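Local coordinates for uncharacterized protein VP1736 (PDB 3LXQ), which is of unknown function but contains a sulfatase-family domain of the alkaline phosphatase clan, at residues R339-L353 with R365-M379. Numbering follows the deposited sequence.
Sequences RIANNIDMPPTLLSL and RDLTKPLAREDERAM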
ATOM      1  N   ARG A 339     -13.190  -0.516   9.104  1.00 38.94           N
ATOM      2  CA  ARG A 339     -12.588   0.765   9.545  1.00 36.90           C
ATOM      3  C   ARG A 339     -11.885   1.466   8.390  1.00 35.02           C
ATOM      4  O   ARG A 339     -11.070   0.850   7.709  1.00 34.70           O
ATOM      5  CB  ARG A 339     -11.622   0.562  10.730  1.00 37.03           C
ATOM      6  CG  ARG A 339     -12.278   0.089  12.049  1.00 38.56           C
ATOM      7  CD  ARG A 339     -11.237  -0.196  13.157  1.00 38.00           C
ATOM      8  NE  ARG A 339     -10.244  -1.198  12.754  1.00 38.25           N
ATOM      9  CZ  ARG A 339      -9.185  -1.570  13.477  1.00 38.36           C
ATOM     10  NH1 ARG A 339      -8.928  -1.025  14.666  1.00 37.21           N
ATOM     11  NH2 ARG A 339      -8.366  -2.500  12.998  1.00 37.25           N
ATOM     12  N   ILE A 340     -12.210   2.738   8.152  1.00 33.67           N
ATOM     13  CA  ILE A 340     -11.566   3.482   7.069  1.00 32.32           C
ATOM     14  C   ILE A 340     -10.062   3.542   7.345  1.00 31.93           C
ATOM     15  O   ILE A 340      -9.640   3.923   8.441  1.00 31.60           O
ATOM     16  CB  ILE A 340     -12.107   4.933   6.884  1.00 31.81           C
ATOM     17  CG1 ILE A 340     -13.634   4.942   6.813  1.00 32.11           C
ATOM     18  CG2 ILE A 340     -11.542   5.554   5.585  1.00 29.98           C
ATOM     19  CD1 ILE A 340     -14.218   6.304   6.988  1.00 32.36           C
ATOM     20  N   ALA A 341      -9.274   3.161   6.346  1.00 31.26           N
ATOM     21  CA  ALA A 341      -7.819   3.116   6.466  1.00 31.19           C
ATOM     22  C   ALA A 341      -7.149   3.427   5.132  1.00 30.01           C
ATOM     23  O   ALA A 341      -7.815   3.480   4.094  1.00 31.02           O
ATOM     24  CB  ALA A 341      -7.382   1.747   6.988  1.00 31.93           C
ATOM     25  N   ASN A 342      -5.839   3.665   5.178  1.00 29.27           N
ATOM     26  CA  ASN A 342      -4.998   3.893   4.010  1.00 27.53           C
ATOM     27  C   ASN A 342      -4.000   2.764   3.919  1.00 27.48           C
ATOM     28  O   ASN A 342      -3.710   2.115   4.917  1.00 28.08           O
ATOM     29  CB  ASN A 342      -4.202   5.183   4.161  1.00 26.57           C
ATOM     30  CG  ASN A 342      -4.879   6.393   3.541  1.00 28.34           C
ATOM     31  OD1 ASN A 342      -4.859   7.476   4.131  1.00 28.76           O
ATOM     32  ND2 ASN A 342      -5.419   6.239   2.332  1.00 27.10           N
ATOM     33  N   ASN A 343      -3.448   2.548   2.734  1.00 27.20           N
ATOM     34  CA  ASN A 343      -2.326   1.621   2.599  1.00 27.53           C
ATOM     35  C   ASN A 343      -1.070   2.008   3.407  1.00 27.30           C
ATOM     36  O   ASN A 343      -0.274   1.141   3.749  1.00 27.90           O
ATOM     37  CB  ASN A 343      -1.990   1.337   1.120  1.00 27.37           C
ATOM     38  CG  ASN A 343      -1.831   2.588   0.274  1.00 26.48           C
ATOM     39  OD1 ASN A 343      -1.975   3.726   0.741  1.00 25.94           O
ATOM     40  ND2 ASN A 343      -1.523   2.374  -1.004  1.00 27.42           N
ATOM     41  N   ILE A 344      -0.902   3.296   3.727  1.00 26.54           N
ATOM     42  CA  ILE A 344       0.171   3.714   4.649  1.00 26.39           C
ATOM     43  C   ILE A 344      -0.024   3.212   6.105  1.00 27.10           C
ATOM     44  O   ILE A 344       0.918   3.264   6.910  1.00 27.67           O
ATOM     45  CB  ILE A 344       0.407   5.248   4.654  1.00 26.02           C
ATOM     46  CG1 ILE A 344      -0.820   5.993   5.179  1.00 25.35           C
ATOM     47  CG2 ILE A 344       0.807   5.768   3.265  1.00 25.69           C
ATOM     48  CD1 ILE A 344      -0.515   7.376   5.669  1.00 25.03           C
ATOM     49  N   ASP A 345      -1.214   2.708   6.432  1.00 27.67           N
ATOM     50  CA  ASP A 345      -1.452   2.058   7.733  1.00 28.60           C
ATOM     51  C   ASP A 345      -0.983   0.607   7.725  1.00 29.64           C
ATOM     52  O   ASP A 345      -0.864  -0.030   8.778  1.00 30.59           O
ATOM     53  CB  ASP A 345      -2.939   2.104   8.127  1.00 28.99           C
ATOM     54  CG  ASP A 345      -3.499   3.522   8.159  1.00 28.18           C
ATOM     55  OD1 ASP A 345      -2.771   4.432   8.572  1.00 27.57           O
ATOM     56  OD2 ASP A 345      -4.674   3.724   7.774  1.00 28.26           O
HETATM   57  N   MSE A 346      -0.714   0.082   6.538  1.00 29.83           N
HETATM   58  CA  MSE A 346      -0.335  -1.309   6.447  1.00 31.58           C
HETATM   59  C   MSE A 346       1.056  -1.601   7.037  1.00 32.02           C
HETATM   60  O   MSE A 346       1.184  -2.536   7.820  1.00 33.39           O
HETATM   61  CB  MSE A 346      -0.524  -1.853   5.035  1.00 32.10           C
HETATM   62  CG  MSE A 346      -1.982  -1.889   4.603  1.00 33.37           C
HETATM   63 SE   MSE A 346      -3.078  -3.140   5.661  1.00 43.96          SE
HETATM   64  CE  MSE A 346      -3.733  -1.923   7.071  1.00 37.75           C
ATOM     65  N   PRO A 347       2.075  -0.773   6.722  1.00 31.08           N
ATOM     66  CA  PRO A 347       3.365  -1.158   7.312  1.00 31.98           C
ATOM     67  C   PRO A 347       3.390  -1.182   8.844  1.00 32.14           C
ATOM     68  O   PRO A 347       3.932  -2.132   9.378  1.00 33.34           O
ATOM     69  CB  PRO A 347       4.366  -0.136   6.762  1.00 30.76           C
ATOM     70  CG  PRO A 347       3.656   0.631   5.714  1.00 29.63           C
ATOM     71  CD  PRO A 347       2.211   0.264   5.681  1.00 29.86           C
ATOM     72  N   PRO A 348       2.839  -0.146   9.541  1.00 31.32           N
ATOM     73  CA  PRO A 348       2.753  -0.252  11.020  1.00 32.11           C
ATOM     74  C   PRO A 348       1.933  -1.453  11.507  1.00 33.53           C
ATOM     75  O   PRO A 348       2.305  -2.108  12.490  1.00 34.33           O
ATOM     76  CB  PRO A 348       2.083   1.072  11.457  1.00 30.77           C
ATOM     77  CG  PRO A 348       1.863   1.879  10.196  1.00 30.33           C
ATOM     78  CD  PRO A 348       2.552   1.221   9.064  1.00 29.67           C
ATOM     79  N   THR A 349       0.829  -1.744  10.820  1.00 33.42           N
ATOM     80  CA  THR A 349       0.028  -2.933  11.129  1.00 34.42           C
ATOM     81  C   THR A 349       0.815  -4.242  10.957  1.00 36.15           C
ATOM     82  O   THR A 349       0.778  -5.124  11.835  1.00 38.12           O
ATOM     83  CB  THR A 349      -1.266  -2.974  10.293  1.00 34.09           C
ATOM     84  OG1 THR A 349      -2.013  -1.764  10.497  1.00 33.11           O
ATOM     85  CG2 THR A 349      -2.129  -4.184  10.653  1.00 35.64           C
ATOM     86  N   LEU A 350       1.538  -4.358   9.846  1.00 36.12           N
ATOM     87  CA  LEU A 350       2.252  -5.593   9.515  1.00 37.72           C
ATOM     88  C   LEU A 350       3.427  -5.857  10.454  1.00 38.89           C
ATOM     89  O   LEU A 350       3.619  -7.002  10.900  1.00 41.43           O
ATOM     90  CB  LEU A 350       2.704  -5.584   8.048  1.00 36.99           C
ATOM     91  CG  LEU A 350       1.579  -5.543   6.997  1.00 36.27           C
ATOM     92  CD1 LEU A 350       2.088  -5.007   5.664  1.00 34.03           C
ATOM     93  CD2 LEU A 350       0.902  -6.899   6.825  1.00 36.84           C
ATOM     94  N   LEU A 351       4.198  -4.812  10.770  1.00 38.08           N
ATOM     95  CA  LEU A 351       5.288  -4.933  11.752  1.00 39.23           C
ATOM     96  C   LEU A 351       4.779  -5.452  13.093  1.00 40.89           C
ATOM     97  O   LEU A 351       5.439  -6.258  13.768  1.00 42.25           O
ATOM     98  CB  LEU A 351       5.991  -3.593  11.975  1.00 37.93           C
ATOM     99  CG  LEU A 351       6.895  -3.023  10.883  1.00 37.50           C
ATOM    100  CD1 LEU A 351       7.559  -1.772  11.417  1.00 37.28           C
ATOM    101  CD2 LEU A 351       7.947  -4.033  10.388  1.00 40.16           C
ATOM    102  N   SER A 352       3.599  -4.976  13.468  1.00 40.43           N
ATOM    103  CA  SER A 352       2.983  -5.345  14.723  1.00 42.13           C
ATOM    104  C   SER A 352       2.583  -6.808  14.679  1.00 44.19           C
ATOM    105  O   SER A 352       2.743  -7.525  15.674  1.00 46.26           O
ATOM    106  CB  SER A 352       1.777  -4.442  15.003  1.00 40.82           C
ATOM    107  OG  SER A 352       1.327  -4.553  16.348  1.00 42.90           O
ATOM    108  N   LEU A 353       2.081  -7.254  13.525  1.00 44.14           N
ATOM    109  CA  LEU A 353       1.668  -8.655  13.345  1.00 46.36           C
ATOM    110  C   LEU A 353       2.828  -9.644  13.311  1.00 48.21           C
ATOM    111  O   LEU A 353       2.679 -10.808  13.714  1.00 50.53           O
ATOM    112  CB  LEU A 353       0.819  -8.817  12.083  1.00 45.43           C
ATOM    113  CG  LEU A 353      -0.641  -8.382  12.198  1.00 44.85           C
ATOM    114  CD1 LEU A 353      -1.269  -8.174  10.823  1.00 44.42           C
ATOM    115  CD2 LEU A 353      -1.430  -9.399  13.022  1.00 47.48           C
ATOM    116  N   ARG A 365      -1.456   3.943  11.135  1.00 24.83           N
ATOM    117  CA  ARG A 365      -2.027   3.307  12.320  1.00 25.20           C
ATOM    118  C   ARG A 365      -1.663   1.824  12.379  1.00 26.05           C
ATOM    119  O   ARG A 365      -1.604   1.145  11.348  1.00 25.68           O
ATOM    120  CB  ARG A 365      -3.547   3.445  12.306  1.00 24.70           C
ATOM    121  CG  ARG A 365      -4.085   4.820  12.686  1.00 25.82           C
ATOM    122  CD  ARG A 365      -3.941   5.878  11.577  1.00 24.43           C
ATOM    123  NE  ARG A 365      -4.571   7.135  11.993  1.00 23.86           N
ATOM    124  CZ  ARG A 365      -5.877   7.396  11.882  1.00 24.70           C
ATOM    125  NH1 ARG A 365      -6.695   6.508  11.325  1.00 22.17           N
ATOM    126  NH2 ARG A 365      -6.369   8.561  12.322  1.00 26.04           N
ATOM    127  N   ASP A 366      -1.394   1.348  13.589  1.00 26.34           N
ATOM    128  CA  ASP A 366      -1.264  -0.080  13.858  1.00 27.27           C
ATOM    129  C   ASP A 366      -2.678  -0.556  14.096  1.00 27.18           C
ATOM    130  O   ASP A 366      -3.266  -0.323  15.158  1.00 27.99           O
ATOM    131  CB  ASP A 366      -0.393  -0.311  15.089  1.00 27.45           C
ATOM    132  CG  ASP A 366      -0.314  -1.787  15.512  1.00 29.45           C
ATOM    133  OD1 ASP A 366      -1.023  -2.650  14.945  1.00 29.75           O
ATOM    134  OD2 ASP A 366       0.475  -2.085  16.441  1.00 29.11           O
ATOM    135  N   LEU A 367      -3.238  -1.218  13.103  1.00 27.65           N
ATOM    136  CA  LEU A 367      -4.665  -1.531  13.149  1.00 28.16           C
ATOM    137  C   LEU A 367      -4.960  -2.843  13.876  1.00 29.39           C
ATOM    138  O   LEU A 367      -6.111  -3.277  13.927  1.00 29.63           O
ATOM    139  CB  LEU A 367      -5.274  -1.498  11.747  1.00 27.60           C
ATOM    140  CG  LEU A 367      -5.275  -0.096  11.120  1.00 27.77           C
ATOM    141  CD1 LEU A 367      -5.480  -0.147   9.613  1.00 25.34           C
ATOM    142  CD2 LEU A 367      -6.284   0.843  11.801  1.00 27.45           C
ATOM    143  N   THR A 368      -3.921  -3.453  14.445  1.00 30.63           N
ATOM    144  CA  THR A 368      -4.109  -4.578  15.352  1.00 32.97           C
ATOM    145  C   THR A 368      -4.659  -4.056  16.681  1.00 33.00           C
ATOM    146  O   THR A 368      -5.138  -4.828  17.510  1.00 33.97           O
ATOM    147  CB  THR A 368      -2.804  -5.363  15.641  1.00 34.01           C
ATOM    148  OG1 THR A 368      -1.876  -4.520  16.330  1.00 34.07           O
ATOM    149  CG2 THR A 368      -2.177  -5.924  14.361  1.00 35.73           C
ATOM    150  N   LYS A 369      -4.586  -2.738  16.855  1.00 31.90           N
ATOM    151  CA  LYS A 369      -5.019  -2.065  18.064  1.00 31.82           C
ATOM    152  C   LYS A 369      -6.272  -1.243  17.784  1.00 31.70           C
ATOM    153  O   LYS A 369      -6.532  -0.896  16.623  1.00 31.43           O
ATOM    154  CB  LYS A 369      -3.888  -1.185  18.612  1.00 30.70           C
ATOM    155  CG  LYS A 369      -2.671  -2.015  19.027  1.00 32.72           C
ATOM    156  CD  LYS A 369      -1.478  -1.163  19.392  1.00 31.48           C
ATOM    157  CE  LYS A 369      -0.403  -2.047  20.002  1.00 34.69           C
ATOM    158  NZ  LYS A 369       0.924  -1.397  19.967  1.00 35.60           N
ATOM    159  N   PRO A 370      -7.043  -0.922  18.851  1.00 32.16           N
ATOM    160  CA  PRO A 370      -8.304  -0.201  18.711  1.00 32.20           C
ATOM    161  C   PRO A 370      -8.134   1.148  18.056  1.00 30.69           C
ATOM    162  O   PRO A 370      -7.113   1.808  18.209  1.00 30.04           O
ATOM    163  CB  PRO A 370      -8.770  -0.013  20.168  1.00 32.73           C
ATOM    164  CG  PRO A 370      -8.133  -1.121  20.912  1.00 33.11           C
ATOM    165  CD  PRO A 370      -6.776  -1.257  20.268  1.00 32.86           C
ATOM    166  N   LEU A 371      -9.155   1.545  17.326  1.00 30.64           N
ATOM    167  CA  LEU A 371      -9.167   2.819  16.688  1.00 30.50           C
ATOM    168  C   LEU A 371     -10.605   3.279  16.792  1.00 32.12           C
ATOM    169  O   LEU A 371     -11.518   2.587  16.319  1.00 32.51           O
ATOM    170  CB  LEU A 371      -8.745   2.675  15.221  1.00 29.64           C
ATOM    171  CG  LEU A 371      -8.701   3.970  14.401  1.00 30.18           C
ATOM    172  CD1 LEU A 371      -7.488   4.813  14.757  1.00 29.10           C
ATOM    173  CD2 LEU A 371      -8.761   3.683  12.890  1.00 31.27           C
ATOM    174  N   ALA A 372     -10.799   4.413  17.457  1.00 32.48           N
ATOM    175  CA  ALA A 372     -12.132   4.974  17.659  1.00 34.71           C
ATOM    176  C   ALA A 372     -12.706   5.337  16.304  1.00 34.49           C
ATOM    177  O   ALA A 372     -11.950   5.656  15.379  1.00 33.06           O
ATOM    178  CB  ALA A 372     -12.066   6.207  18.582  1.00 34.67           C
ATOM    179  N   ARG A 373     -14.026   5.247  16.179  1.00 36.12           N
ATOM    180  CA  ARG A 373     -14.716   5.647  14.956  1.00 37.33           C
ATOM    181  C   ARG A 373     -14.351   7.033  14.424  1.00 36.91           C
ATOM    182  O   ARG A 373     -14.268   7.227  13.208  1.00 37.24           O
ATOM    183  CB  ARG A 373     -16.229   5.567  15.129  1.00 40.26           C
ATOM    184  CG  ARG A 373     -16.845   4.373  14.430  1.00 43.06           C
ATOM    185  CD  ARG A 373     -18.243   4.685  13.971  1.00 50.55           C
ATOM    186  NE  ARG A 373     -18.293   5.659  12.875  1.00 53.28           N
ATOM    187  CZ  ARG A 373     -18.843   6.872  12.965  1.00 56.81           C
ATOM    188  NH1 ARG A 373     -18.856   7.676  11.915  1.00 57.79           N
ATOM    189  NH2 ARG A 373     -19.393   7.295  14.099  1.00 60.06           N
ATOM    190  N   GLU A 374     -14.164   8.004  15.313  1.00 36.92           N
ATOM    191  CA  GLU A 374     -13.913   9.373  14.862  1.00 37.15           C
ATOM    192  C   GLU A 374     -12.486   9.532  14.310  1.00 34.57           C
ATOM    193  O   GLU A 374     -12.166  10.553  13.689  1.00 33.99           O
ATOM    194  CB  GLU A 374     -14.184  10.393  15.973  1.00 39.09           C
ATOM    195  CG  GLU A 374     -13.232  10.304  17.147  1.00 39.89           C
ATOM    196  CD  GLU A 374     -13.767   9.451  18.307  1.00 44.99           C
ATOM    197  OE1 GLU A 374     -14.749   8.662  18.123  1.00 44.55           O
ATOM    198  OE2 GLU A 374     -13.185   9.590  19.413  1.00 45.24           O
ATOM    199  N   ASP A 375     -11.649   8.523  14.559  1.00 32.48           N
ATOM    200  CA  ASP A 375     -10.278   8.493  14.052  1.00 30.91           C
ATOM    201  C   ASP A 375     -10.105   7.752  12.708  1.00 29.71           C
ATOM    202  O   ASP A 375      -9.052   7.866  12.055  1.00 28.35           O
ATOM    203  CB  ASP A 375      -9.328   7.959  15.120  1.00 30.15           C
ATOM    204  CG  ASP A 375      -9.235   8.893  16.321  1.00 33.34           C
ATOM    205  OD1 ASP A 375      -9.176  10.132  16.110  1.00 33.61           O
ATOM    206  OD2 ASP A 375      -9.229   8.388  17.463  1.00 33.81           O
ATOM    207  N   GLU A 376     -11.138   7.030  12.274  1.00 29.38           N
ATOM    208  CA  GLU A 376     -11.111   6.410  10.952  1.00 28.83           C
ATOM    209  C   GLU A 376     -10.911   7.494   9.912  1.00 27.84           C
ATOM    210  O   GLU A 376     -11.540   8.540   9.999  1.00 28.29           O
ATOM    211  CB  GLU A 376     -12.416   5.675  10.670  1.00 30.45           C
ATOM    212  CG  GLU A 376     -12.642   4.508  11.605  1.00 30.99           C
ATOM    213  CD  GLU A 376     -13.851   3.681  11.220  1.00 33.05           C
ATOM    214  OE1 GLU A 376     -14.372   3.839  10.088  1.00 32.51           O
ATOM    215  OE2 GLU A 376     -14.271   2.870  12.071  1.00 34.88           O
ATOM    216  N   ARG A 377     -10.029   7.243   8.944  1.00 26.38           N
ATOM    217  CA  ARG A 377      -9.709   8.241   7.908  1.00 25.63           C
ATOM    218  C   ARG A 377      -8.952   7.642   6.734  1.00 25.38           C
ATOM    219  O   ARG A 377      -8.296   6.591   6.859  1.00 24.64           O
ATOM    220  CB  ARG A 377      -8.922   9.437   8.481  1.00 25.55           C
ATOM    221  CG  ARG A 377      -7.480   9.120   8.946  1.00 23.87           C
ATOM    222  CD  ARG A 377      -6.445   9.279   7.802  1.00 25.43           C
ATOM    223  NE  ARG A 377      -5.117   8.816   8.229  1.00 24.15           N
ATOM    224  CZ  ARG A 377      -4.683   7.557   8.163  1.00 23.36           C
ATOM    225  NH1 ARG A 377      -5.454   6.594   7.657  1.00 21.86           N
ATOM    226  NH2 ARG A 377      -3.450   7.260   8.596  1.00 21.65           N
ATOM    227  N   ALA A 378      -9.040   8.341   5.605  1.00 24.94           N
ATOM    228  CA  ALA A 378      -8.247   8.040   4.421  1.00 25.66           C
ATOM    229  C   ALA A 378      -7.794   9.342   3.776  1.00 26.36           C
ATOM    230  O   ALA A 378      -8.618  10.251   3.490  1.00 26.81           O
ATOM    231  CB  ALA A 378      -9.069   7.206   3.407  1.00 26.03           C
HETATM  232  N   MSE A 379      -6.493   9.435   3.556  1.00 25.76           N
HETATM  233  CA  MSE A 379      -5.934  10.510   2.750  1.00 27.11           C
HETATM  234  C   MSE A 379      -5.810  10.029   1.319  1.00 27.32           C
HETATM  235  O   MSE A 379      -5.337   8.931   1.078  1.00 26.56           O
HETATM  236  CB  MSE A 379      -4.542  10.905   3.255  1.00 26.71           C
HETATM  237  CG  MSE A 379      -4.442  11.033   4.758  1.00 27.93           C
HETATM  238 SE   MSE A 379      -2.662  11.760   5.109  1.00 36.00          SE
HETATM  239  CE  MSE A 379      -2.319  10.878   6.854  1.00 32.41           C
TER
HETATM  240  O   HOH W   1      -6.653   4.023   9.881  1.00 29.87           O
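Asp345 and Arg377 come from opposite directions and meet end-on: CG of Asp345 lies anti to its own carbonyl carbon (chi1 -56°), whereas the Arg377 chain leaves between backbone N and carbonyl (chi1 68°) and bends again at chi2, bringing its guanidinium back to the carboxylate. The two groups are nearly coplanar, and each Asp345 oxygen uses its syn lone pair in a two-pronged salt bridge, Arg377 NH2 2.9 Å from Asp345 OD1 and Arg377 NH1 3.0 Å from Asp345 OD2. Two backbone amides, Arg365 N to OD1 and Asn342 N to OD2, reach the carboxylate from opposite faces, each well out of its plane; a water linking OD2 to Arg365 NH1 adds a further donor. This buried carboxylate is thus heavily gripped, which would be expected to favour its charged form. Arg377 CZ and Leu371 CD1 lie over opposite faces of the Arg365 guanidinium, both toward its rim, and Arg365 NH1 and NH2 both donate to Asp375 O.

Arg339, bent at chi3, spans the loop 367-371: NH2 meets a lone pair of Leu367 O at 2.6 Å, NH1 bonds to Lys369 O, and Leu367 CD2 sits over the guanidinium centre. On the helix, Thr349 OG1 accepts from Leu367 N at 2.9 Å and Ser352 OG donates to Asp366 OD2 at 2.6 Å. The Asn342 side-chain carboxamide bonds both ways with the Met379 backbone, OD1 accepting from Met379 N at 2.6 Å and ND2 donating to Met379 O.

The contact thereby joins strand 341-342, which pairs with strand 121-127 in the central mixed sheet, and helix 346-353, which packs against both strand 298-304 and helix 165-171, to strand 377-382 at the edge of the five-stranded antiparallel sheet.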